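PDB 2X49: invasion protein InvA, which takes part in invasion of the intestinal epithelium as an export-apparatus component of the Salmonella type III secretion system, here represented by its C-terminal domain. Local coordinates for residues L272-L280 with M305-L313; V239-R250 with V291-I302. One frame throughout, in Å; residues are numbered along the deposited sequence.

Contact 1 (L272-L280 with M305-L313); sequences LMDLITLKL and MIEGRFPDL. With CA (calcium ion), chain F.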
loop_
_atom_site.group_PDB
_atom_site.type_symbol
_atom_site.label_atom_id
_atom_site.label_comp_id
_atom_site.label_asym_id
_atom_site.label_seq_id
_atom_site.Cartn_x
_atom_site.Cartn_y
_atom_site.Cartn_z
ATOM N N LEU A 272 9.061 -21.196 7.073
ATOM C CA LEU A 272 9.452 -19.785 7.251
ATOM C C LEU A 272 8.219 -18.867 7.346
ATOM O O LEU A 272 8.165 -17.912 8.129
ATOM C CB LEU A 272 10.416 -19.341 6.138
ATOM C CG LEU A 272 10.853 -17.901 6.285
ATOM C CD1 LEU A 272 11.568 -17.758 7.641
ATOM C CD2 LEU A 272 11.765 -17.489 5.109
ATOM N N MET A 273 7.227 -19.161 6.525
ATOM C CA MET A 273 5.957 -18.431 6.574
ATOM C C MET A 273 5.236 -18.634 7.914
ATOM O O MET A 273 4.631 -17.707 8.450
ATOM C CB MET A 273 5.027 -18.751 5.410
ATOM C CG MET A 273 5.415 -18.058 4.130
ATOM S SD MET A 273 5.436 -16.268 4.280
ATOM C CE MET A 273 3.706 -15.940 4.638
ATOM N N ASP A 274 5.324 -19.825 8.440
ATOM C CA ASP A 274 4.686 -20.139 9.753
ATOM C C ASP A 274 5.365 -19.294 10.847
ATOM O O ASP A 274 4.725 -18.801 11.795
ATOM C CB ASP A 274 4.668 -21.639 10.061
ATOM C CG ASP A 274 3.654 -22.387 9.193
ATOM O OD1 ASP A 274 2.717 -21.731 8.667
ATOM O OD2 ASP A 274 3.777 -23.629 9.033
ATOM N N LEU A 275 6.677 -19.125 10.702
ATOM C CA LEU A 275 7.463 -18.327 11.689
ATOM C C LEU A 275 7.072 -16.834 11.602
ATOM O O LEU A 275 6.896 -16.146 12.588
ATOM C CB LEU A 275 8.977 -18.497 11.472
ATOM C CG LEU A 275 9.830 -17.531 12.278
ATOM C CD1 LEU A 275 9.729 -17.843 13.787
ATOM C CD2 LEU A 275 11.295 -17.614 11.797
ATOM N N ILE A 276 6.940 -16.330 10.378
ATOM C CA ILE A 276 6.608 -14.920 10.142
ATOM C C ILE A 276 5.184 -14.702 10.719
ATOM O O ILE A 276 4.913 -13.761 11.474
ATOM C CB ILE A 276 6.740 -14.509 8.635
ATOM C CG1 ILE A 276 8.201 -14.573 8.152
ATOM C CG2 ILE A 276 6.110 -13.130 8.383
ATOM C CD1 ILE A 276 8.264 -14.562 6.634
ATOM N N THR A 277 4.329 -15.667 10.440
ATOM C CA THR A 277 2.934 -15.601 10.925
ATOM C C THR A 277 2.872 -15.507 12.435
ATOM O O THR A 277 2.162 -14.683 13.027
ATOM C CB THR A 277 2.097 -16.817 10.448
ATOM O OG1 THR A 277 2.023 -16.835 9.019
ATOM C CG2 THR A 277 0.680 -16.747 11.022
ATOM N N LEU A 278 3.672 -16.344 13.085
ATOM C CA LEU A 278 3.728 -16.390 14.543
ATOM C C LEU A 278 4.183 -15.086 15.191
ATOM O O LEU A 278 3.650 -14.644 16.216
ATOM C CB LEU A 278 4.656 -17.526 14.961
ATOM C CG LEU A 278 4.905 -17.715 16.436
ATOM C CD1 LEU A 278 3.586 -18.041 17.130
ATOM C CD2 LEU A 278 5.978 -18.846 16.640
ATOM N N LYS A 279 5.148 -14.446 14.551
ATOM C CA LYS A 279 5.739 -13.221 15.071
ATOM C C LYS A 279 4.802 -12.061 14.871
ATOM O O LYS A 279 4.841 -11.061 15.599
ATOM C CB LYS A 279 7.119 -12.941 14.442
ATOM C CG LYS A 279 8.082 -14.012 14.732
ATOM C CD LYS A 279 8.405 -14.094 16.187
ATOM C CE LYS A 279 9.775 -14.681 16.369
ATOM N NZ LYS A 279 10.738 -13.627 16.794
ATOM N N LEU A 280 3.958 -12.180 13.868
ATOM C CA LEU A 280 3.014 -11.093 13.545
ATOM C C LEU A 280 1.739 -11.222 14.368
ATOM O O LEU A 280 0.992 -10.251 14.521
ATOM C CB LEU A 280 2.653 -11.016 12.056
ATOM C CG LEU A 280 3.771 -10.624 11.077
ATOM C CD1 LEU A 280 3.316 -10.871 9.627
ATOM C CD2 LEU A 280 4.235 -9.166 11.253
ATOM N N MET A 305 7.431 -13.278 -0.939
ATOM C CA MET A 305 7.153 -14.418 -0.100
ATOM C C MET A 305 5.898 -14.237 0.774
ATOM O O MET A 305 5.059 -15.139 0.877
ATOM C CB MET A 305 8.397 -14.767 0.734
ATOM C CG MET A 305 8.082 -15.470 1.966
ATOM S SD MET A 305 9.453 -16.579 2.280
ATOM C CE MET A 305 9.361 -17.519 0.768
ATOM N N ILE A 306 5.738 -13.053 1.329
ATOM C CA ILE A 306 4.690 -12.836 2.365
ATOM C C ILE A 306 3.378 -12.314 1.838
ATOM O O ILE A 306 2.371 -12.321 2.552
ATOM C CB ILE A 306 5.144 -11.858 3.491
ATOM C CG1 ILE A 306 5.235 -10.434 2.965
ATOM C CG2 ILE A 306 6.396 -12.371 4.173
ATOM C CD1 ILE A 306 5.450 -9.363 4.060
ATOM N N GLU A 307 3.380 -11.922 0.586
ATOM C CA GLU A 307 2.234 -11.121 0.052
ATOM C C GLU A 307 0.967 -11.913 -0.184
ATOM O O GLU A 307 -0.109 -11.356 -0.247
ATOM C CB GLU A 307 2.577 -10.355 -1.217
ATOM C CG GLU A 307 2.799 -11.211 -2.397
ATOM C CD GLU A 307 3.199 -10.411 -3.622
ATOM O OE1 GLU A 307 3.318 -9.184 -3.499
ATOM O OE2 GLU A 307 3.404 -11.020 -4.702
ATOM N N GLY A 308 1.129 -13.214 -0.223
ATOM C CA GLY A 308 0.009 -14.121 -0.365
ATOM C C GLY A 308 -0.879 -14.101 0.859
ATOM O O GLY A 308 -2.106 -13.959 0.771
ATOM N N ARG A 309 -0.214 -14.227 1.993
ATOM C CA ARG A 309 -0.878 -14.264 3.293
ATOM C C ARG A 309 -1.135 -12.929 3.908
ATOM O O ARG A 309 -2.177 -12.727 4.546
ATOM C CB ARG A 309 -0.138 -15.111 4.331
ATOM C CG ARG A 309 -1.000 -15.358 5.556
ATOM C CD ARG A 309 -0.587 -16.559 6.452
ATOM N NE ARG A 309 -1.506 -16.711 7.583
ATOM C CZ ARG A 309 -1.558 -17.755 8.398
ATOM N NH1 ARG A 309 -0.730 -18.767 8.242
ATOM N NH2 ARG A 309 -2.443 -17.796 9.379
ATOM N N PHE A 310 -0.202 -12.033 3.641
ATOM C CA PHE A 310 -0.138 -10.672 4.231
ATOM C C PHE A 310 -0.048 -9.578 3.184
ATOM O O PHE A 310 0.962 -8.900 3.107
ATOM C CB PHE A 310 1.026 -10.560 5.195
ATOM C CG PHE A 310 0.959 -11.565 6.284
ATOM C CD1 PHE A 310 -0.082 -11.534 7.200
ATOM C CD2 PHE A 310 1.868 -12.595 6.371
ATOM C CE1 PHE A 310 -0.219 -12.511 8.183
ATOM C CE2 PHE A 310 1.746 -13.573 7.377
ATOM C CZ PHE A 310 0.698 -13.531 8.287
ATOM N N PRO A 311 -1.116 -9.407 2.391
ATOM C CA PRO A 311 -1.050 -8.563 1.215
ATOM C C PRO A 311 -0.884 -7.068 1.501
ATOM O O PRO A 311 -0.439 -6.326 0.631
ATOM C CB PRO A 311 -2.383 -8.843 0.503
ATOM C CG PRO A 311 -3.297 -9.371 1.566
ATOM C CD PRO A 311 -2.372 -10.147 2.489
ATOM N N ASP A 312 -1.195 -6.688 2.717
ATOM C CA ASP A 312 -1.236 -5.277 3.087
ATOM C C ASP A 312 -0.034 -4.849 3.870
ATOM O O ASP A 312 0.049 -3.700 4.295
ATOM C CB ASP A 312 -2.517 -5.001 3.896
ATOM C CG ASP A 312 -3.776 -5.254 3.074
ATOM O OD1 ASP A 312 -3.747 -5.094 1.829
ATOM O OD2 ASP A 312 -4.791 -5.630 3.668
ATOM N N LEU A 313 0.919 -5.757 3.988
ATOM C CA LEU A 313 2.178 -5.436 4.735
ATOM C C LEU A 313 3.313 -5.097 3.782
ATOM O O LEU A 313 3.926 -5.983 3.196
ATOM C CB LEU A 313 2.581 -6.603 5.664
ATOM C CG LEU A 313 3.787 -6.418 6.570
ATOM C CD1 LEU A 313 3.692 -5.126 7.394
ATOM C CD2 LEU A 313 3.873 -7.638 7.492
HETATM CA CA CA F . 2.289 -25.551 7.644
HETATM O O HOH W 1 1.850 -19.266 6.938
#
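Met273, with chi1 at -78° and further bends at chi2 and chi3, curls toward Met305, while the extended chain of Arg309 carries its guanidinium back to Thr277. The setting is helical packing beside a parallel beta-sheet: helix 266-280 lies against the C-terminal part of helix 299-306 and the loop after it, which belong to the beta-alpha-beta crossover from strand 291-294 to strand 314-317. The two methionines slide past each other in opposite directions, SD of Met273 lying 3.6 Å from CG of Met305, and Met273 CE goes on to touch Arg309 CB. Ile276 CD1 meets Ile306 CG2 at 3.8 Å. Deeper in, Leu280 CD1 sits over one face of the Phe310 ring, 3.8 Å from its centroid and 8° off the normal, a CH-pi contact; Arg309 CG covers part of the opposite face. Thr277 brings OG1 to the edge of that ring, in its plane, and also donates it to Met273 O (2.8 Å). Its CG2 lies over the centre of the Arg309 guanidinium. No direct hydrogen bond spans the segments. Instead a water accepts from Arg309 NH1 and donates to Thr277 OG1 and to OD1 of Asp274, whose OD2 binds a calcium ion at 2.8 Å.

Contact 2 (V239-R250 with V291-I302); sequences VMVSAEVEDVIR and VLLTSVDVRRFI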
loop_
_atom_site.group_PDB
_atom_site.type_symbol
_atom_site.label_atom_id
_atom_site.label_comp_id
_atom_site.label_asym_id
_atom_site.label_seq_id
_atom_site.Cartn_x
_atom_site.Cartn_y
_atom_site.Cartn_z
ATOM N N VAL A 239 8.093 -3.024 11.920
ATOM C CA VAL A 239 8.558 -4.334 12.392
ATOM C C VAL A 239 9.878 -4.645 11.689
ATOM O O VAL A 239 10.026 -4.496 10.493
ATOM C CB VAL A 239 7.508 -5.417 12.090
ATOM C CG1 VAL A 239 8.056 -6.823 12.388
ATOM C CG2 VAL A 239 6.191 -5.145 12.857
ATOM N N MET A 240 10.870 -5.074 12.445
ATOM C CA MET A 240 12.200 -5.336 11.864
ATOM C C MET A 240 12.323 -6.812 11.601
ATOM O O MET A 240 11.872 -7.615 12.383
ATOM C CB MET A 240 13.278 -4.869 12.829
ATOM C CG MET A 240 14.717 -5.030 12.329
ATOM S SD MET A 240 15.674 -3.605 12.854
ATOM C CE MET A 240 14.723 -2.386 11.956
ATOM N N VAL A 241 12.920 -7.147 10.488
ATOM C CA VAL A 241 13.280 -8.545 10.178
ATOM C C VAL A 241 14.631 -8.845 10.864
ATOM O O VAL A 241 15.592 -8.113 10.744
ATOM C CB VAL A 241 13.377 -8.801 8.649
ATOM C CG1 VAL A 241 13.676 -10.264 8.366
ATOM C CG2 VAL A 241 12.096 -8.352 7.921
ATOM N N SER A 242 14.670 -9.957 11.560
ATOM C CA SER A 242 15.889 -10.444 12.253
ATOM C C SER A 242 16.943 -10.906 11.285
ATOM O O SER A 242 16.682 -11.303 10.165
ATOM C CB SER A 242 15.573 -11.582 13.220
ATOM O OG SER A 242 15.200 -12.741 12.529
ATOM N N ALA A 243 18.164 -10.830 11.752
ATOM C CA ALA A 243 19.313 -11.196 10.921
ATOM C C ALA A 243 19.183 -12.660 10.550
ATOM O O ALA A 243 19.618 -13.127 9.508
ATOM C CB ALA A 243 20.674 -10.916 11.670
ATOM N N GLU A 244 18.467 -13.357 11.396
ATOM C CA GLU A 244 18.278 -14.807 11.222
ATOM C C GLU A 244 17.441 -15.109 10.005
ATOM O O GLU A 244 17.811 -15.893 9.134
ATOM C CB GLU A 244 17.645 -15.422 12.467
ATOM C CG GLU A 244 18.666 -15.659 13.562
ATOM C CD GLU A 244 18.912 -14.463 14.517
ATOM O OE1 GLU A 244 18.546 -13.302 14.206
ATOM O OE2 GLU A 244 19.481 -14.701 15.603
ATOM N N VAL A 245 16.319 -14.429 9.948
ATOM C CA VAL A 245 15.347 -14.642 8.887
ATOM C C VAL A 245 15.938 -14.126 7.580
ATOM O O VAL A 245 15.784 -14.718 6.503
ATOM C CB VAL A 245 13.991 -13.961 9.200
ATOM C CG1 VAL A 245 13.109 -13.924 7.968
ATOM C CG2 VAL A 245 13.306 -14.725 10.337
ATOM N N GLU A 246 16.649 -13.025 7.681
ATOM C CA GLU A 246 17.231 -12.446 6.468
ATOM C C GLU A 246 18.142 -13.448 5.806
ATOM O O GLU A 246 18.211 -13.570 4.566
ATOM C CB GLU A 246 17.970 -11.151 6.726
ATOM C CG GLU A 246 17.020 -10.001 6.927
ATOM C CD GLU A 246 17.692 -8.644 6.768
ATOM O OE1 GLU A 246 18.876 -8.605 6.351
ATOM O OE2 GLU A 246 17.025 -7.626 7.066
ATOM N N ASP A 247 18.819 -14.204 6.652
ATOM C CA ASP A 247 19.824 -15.130 6.148
ATOM C C ASP A 247 19.208 -16.312 5.454
ATOM O O ASP A 247 19.766 -16.834 4.527
ATOM C CB ASP A 247 20.817 -15.578 7.214
ATOM C CG ASP A 247 22.076 -14.743 7.199
ATOM O OD1 ASP A 247 22.609 -14.467 8.297
ATOM O OD2 ASP A 247 22.581 -14.400 6.089
ATOM N N VAL A 248 18.035 -16.706 5.906
ATOM C CA VAL A 248 17.352 -17.867 5.303
ATOM C C VAL A 248 17.046 -17.520 3.869
ATOM O O VAL A 248 17.151 -18.326 2.939
ATOM C CB VAL A 248 16.051 -18.241 6.024
ATOM C CG1 VAL A 248 15.195 -19.185 5.164
ATOM C CG2 VAL A 248 16.376 -18.856 7.360
ATOM N N ILE A 249 16.654 -16.262 3.716
ATOM C CA ILE A 249 16.194 -15.759 2.418
ATOM C C ILE A 249 17.403 -15.625 1.516
ATOM O O ILE A 249 17.439 -16.005 0.355
ATOM C CB ILE A 249 15.479 -14.403 2.539
ATOM C CG1 ILE A 249 14.154 -14.607 3.252
ATOM C CG2 ILE A 249 15.299 -13.792 1.139
ATOM C CD1 ILE A 249 13.148 -15.370 2.437
ATOM N N ARG A 250 18.444 -15.123 2.127
ATOM C CA ARG A 250 19.665 -14.808 1.384
ATOM C C ARG A 250 20.222 -16.107 0.796
ATOM O O ARG A 250 20.663 -16.139 -0.350
ATOM C CB ARG A 250 20.689 -14.051 2.244
ATOM C CG ARG A 250 21.528 -13.105 1.433
ATOM C CD ARG A 250 22.439 -12.263 2.311
ATOM N NE ARG A 250 21.757 -11.971 3.558
ATOM C CZ ARG A 250 21.583 -10.773 4.092
ATOM N NH1 ARG A 250 22.080 -9.690 3.521
ATOM N NH2 ARG A 250 20.932 -10.681 5.224
ATOM N N VAL A 291 5.216 -0.985 8.416
ATOM C CA VAL A 291 6.095 -1.511 7.361
ATOM C C VAL A 291 7.043 -2.505 7.957
ATOM O O VAL A 291 7.415 -2.439 9.137
ATOM C CB VAL A 291 6.875 -0.404 6.615
ATOM C CG1 VAL A 291 5.876 0.519 5.816
ATOM C CG2 VAL A 291 7.754 0.389 7.578
ATOM N N LEU A 292 7.461 -3.447 7.124
ATOM C CA LEU A 292 8.530 -4.371 7.506
ATOM C C LEU A 292 9.841 -3.800 6.968
ATOM O O LEU A 292 9.869 -3.389 5.879
ATOM C CB LEU A 292 8.270 -5.743 6.904
ATOM C CG LEU A 292 8.981 -6.955 7.390
ATOM C CD1 LEU A 292 8.949 -7.092 8.931
ATOM C CD2 LEU A 292 8.215 -8.092 6.710
ATOM N N LEU A 293 10.863 -3.761 7.802
ATOM C CA LEU A 293 12.186 -3.190 7.443
ATOM C C LEU A 293 13.205 -4.284 7.283
ATOM O O LEU A 293 13.381 -5.117 8.148
ATOM C CB LEU A 293 12.691 -2.247 8.549
ATOM C CG LEU A 293 11.846 -1.028 8.864
ATOM C CD1 LEU A 293 12.512 -0.173 9.984
ATOM C CD2 LEU A 293 11.612 -0.238 7.589
ATOM N N THR A 294 13.903 -4.219 6.172
ATOM C CA THR A 294 14.945 -5.196 5.884
ATOM C C THR A 294 16.084 -4.656 5.052
ATOM O O THR A 294 16.063 -3.546 4.578
ATOM C CB THR A 294 14.386 -6.397 5.175
ATOM O OG1 THR A 294 15.302 -7.485 5.372
ATOM C CG2 THR A 294 14.156 -6.055 3.742
ATOM N N SER A 295 17.095 -5.487 4.869
ATOM C CA SER A 295 18.235 -5.140 4.000
ATOM C C SER A 295 17.800 -5.045 2.549
ATOM O O SER A 295 16.875 -5.734 2.102
ATOM C CB SER A 295 19.372 -6.164 4.122
ATOM O OG SER A 295 19.927 -6.264 5.450
ATOM N N VAL A 296 18.481 -4.195 1.797
ATOM C CA VAL A 296 18.110 -4.016 0.388
ATOM C C VAL A 296 18.247 -5.324 -0.387
ATOM O O VAL A 296 17.511 -5.585 -1.303
ATOM C CB VAL A 296 18.905 -2.889 -0.365
ATOM C CG1 VAL A 296 20.369 -3.240 -0.437
ATOM C CG2 VAL A 296 18.297 -2.717 -1.739
ATOM N N ASP A 297 19.211 -6.145 -0.022
ATOM C CA ASP A 297 19.445 -7.386 -0.802
ATOM C C ASP A 297 18.311 -8.401 -0.759
ATOM O O ASP A 297 18.183 -9.239 -1.657
ATOM C CB ASP A 297 20.830 -8.015 -0.566
ATOM C CG ASP A 297 21.051 -8.565 0.824
ATOM O OD1 ASP A 297 20.268 -8.299 1.739
ATOM O OD2 ASP A 297 22.095 -9.245 1.011
ATOM N N VAL A 298 17.479 -8.317 0.268
ATOM C CA VAL A 298 16.416 -9.320 0.470
ATOM C C VAL A 298 14.980 -8.739 0.354
ATOM O O VAL A 298 13.971 -9.481 0.291
ATOM C CB VAL A 298 16.575 -10.087 1.802
ATOM C CG1 VAL A 298 17.845 -10.982 1.776
ATOM C CG2 VAL A 298 16.538 -9.128 2.988
ATOM N N ARG A 299 14.891 -7.412 0.340
ATOM C CA ARG A 299 13.577 -6.697 0.395
ATOM C C ARG A 299 12.517 -7.269 -0.570
ATOM O O ARG A 299 11.434 -7.694 -0.145
ATOM C CB ARG A 299 13.731 -5.181 0.116
ATOM C CG ARG A 299 12.480 -4.330 0.448
ATOM C CD ARG A 299 12.314 -3.163 -0.457
ATOM N NE ARG A 299 12.008 -3.491 -1.844
ATOM C CZ ARG A 299 10.818 -3.802 -2.340
ATOM N NH1 ARG A 299 9.743 -3.816 -1.551
ATOM N NH2 ARG A 299 10.696 -4.110 -3.632
ATOM N N ARG A 300 12.873 -7.328 -1.852
ATOM C CA ARG A 300 11.878 -7.688 -2.864
ATOM C C ARG A 300 11.449 -9.141 -2.728
ATOM O O ARG A 300 10.301 -9.520 -3.068
ATOM C CB ARG A 300 12.368 -7.387 -4.286
ATOM C CG ARG A 300 13.537 -8.186 -4.769
ATOM C CD ARG A 300 14.141 -7.430 -5.945
ATOM N NE ARG A 300 15.259 -8.137 -6.556
ATOM C CZ ARG A 300 16.524 -8.033 -6.146
ATOM N NH1 ARG A 300 16.838 -7.233 -5.145
ATOM N NH2 ARG A 300 17.490 -8.725 -6.766
ATOM N N PHE A 301 12.358 -9.973 -2.224
ATOM C CA PHE A 301 12.087 -11.419 -2.073
ATOM C C PHE A 301 11.176 -11.698 -0.897
ATOM O O PHE A 301 10.322 -12.589 -0.947
ATOM C CB PHE A 301 13.384 -12.230 -1.968
ATOM C CG PHE A 301 14.274 -12.012 -3.166
ATOM C CD1 PHE A 301 13.930 -12.558 -4.399
ATOM C CD2 PHE A 301 15.411 -11.190 -3.090
ATOM C CE1 PHE A 301 14.732 -12.330 -5.538
ATOM C CE2 PHE A 301 16.205 -10.960 -4.232
ATOM C CZ PHE A 301 15.861 -11.539 -5.442
ATOM N N ILE A 302 11.422 -10.964 0.174
ATOM C CA ILE A 302 10.560 -11.044 1.354
ATOM C C ILE A 302 9.141 -10.603 0.989
ATOM O O ILE A 302 8.178 -11.267 1.360
ATOM C CB ILE A 302 11.115 -10.278 2.548
ATOM C CG1 ILE A 302 12.387 -10.963 3.023
ATOM C CG2 ILE A 302 10.081 -10.225 3.699
ATOM C CD1 ILE A 302 13.242 -10.106 3.978
#
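Val239 and Met240 pair with Leu292 and Leu293 as the two inner strands of a four-stranded parallel beta-sheet, and each strand then leads, through a short turn, into a helix, so that two beta-alpha units lie side by side. The backbone bonds follow the parallel pattern: Val239 gives its N-H to Val291 O and takes one from Leu293 N, and Val241 N reaches Leu293 O at 3.1 Å.

Apolar packing covers both faces of the pair. On one, Leu292 CD1 rests against Val239 CG1 (3.6 Å), and its CG presses on Val241 CG2 at 3.5 Å, closer than usual for two carbons. On the other, Met240, bent at chi2 and chi3, brings CE to Leu293 CD1. Where the helices meet, Ile249 CG2 touches Val298 CG1 at 3.8 Å and also Phe301 CB, while Ile249 CG1 approaches Ile302 CG1.

Polar contacts gather at the strand ends. The buried Glu246 carboxylate, on an extended chain, accepts from Ser295 OG through the syn lone pair of OE1 (2.7 Å). Its OE2 takes the backbone N-H of Ser295 from above the carboxylate plane and the hydroxyl of Thr294, a bond modelled so short that its length is doubtful. The two Ser295 donors, with that hydroxyl close by, probably ease the burial of its charge. Ser242 OG, at the N-cap of helix 243-252, accepts from Val245 N.

Glu246, Asp247, Arg250 and Asp297 form a salt-bridge network beside this carboxylate. Arg250 NH1 pairs with Asp297 OD2 across the segments, a weak hydrogen bond by its angle (128°) and doubtfully short as modelled. Val298 CG1 lies over one face of the guanidinium. Within its own helix, Arg250 has a long link to Asp247, and its NH2 donates weakly to Glu246 OE1, 3.1 Å away.

Overall arrangement
Along the chain the four segments alternate: 239-250, 272-280, 291-302, 305-313. Contact 2 closes a loop of 40 residues that contains helix 266-280, and contact 1 closes one of 24 residues that contains strand 291-294, so the two loops cross. Both contacts use helix 299-306, its N-terminal part in contact 2 and Met305 and Ile306 in contact 1. They also touch directly, Leu272 CD2 lying 3.7 Å from Ile249 CD1, with Leu275 on Val245 beside it. Contact 2 thus joins two neighbouring strands of the parallel sheet and the helices that follow them, while contact 1 packs helix 266-280 against the C-terminal part of helix 299-306 and the turn leading into edge strand 314-317.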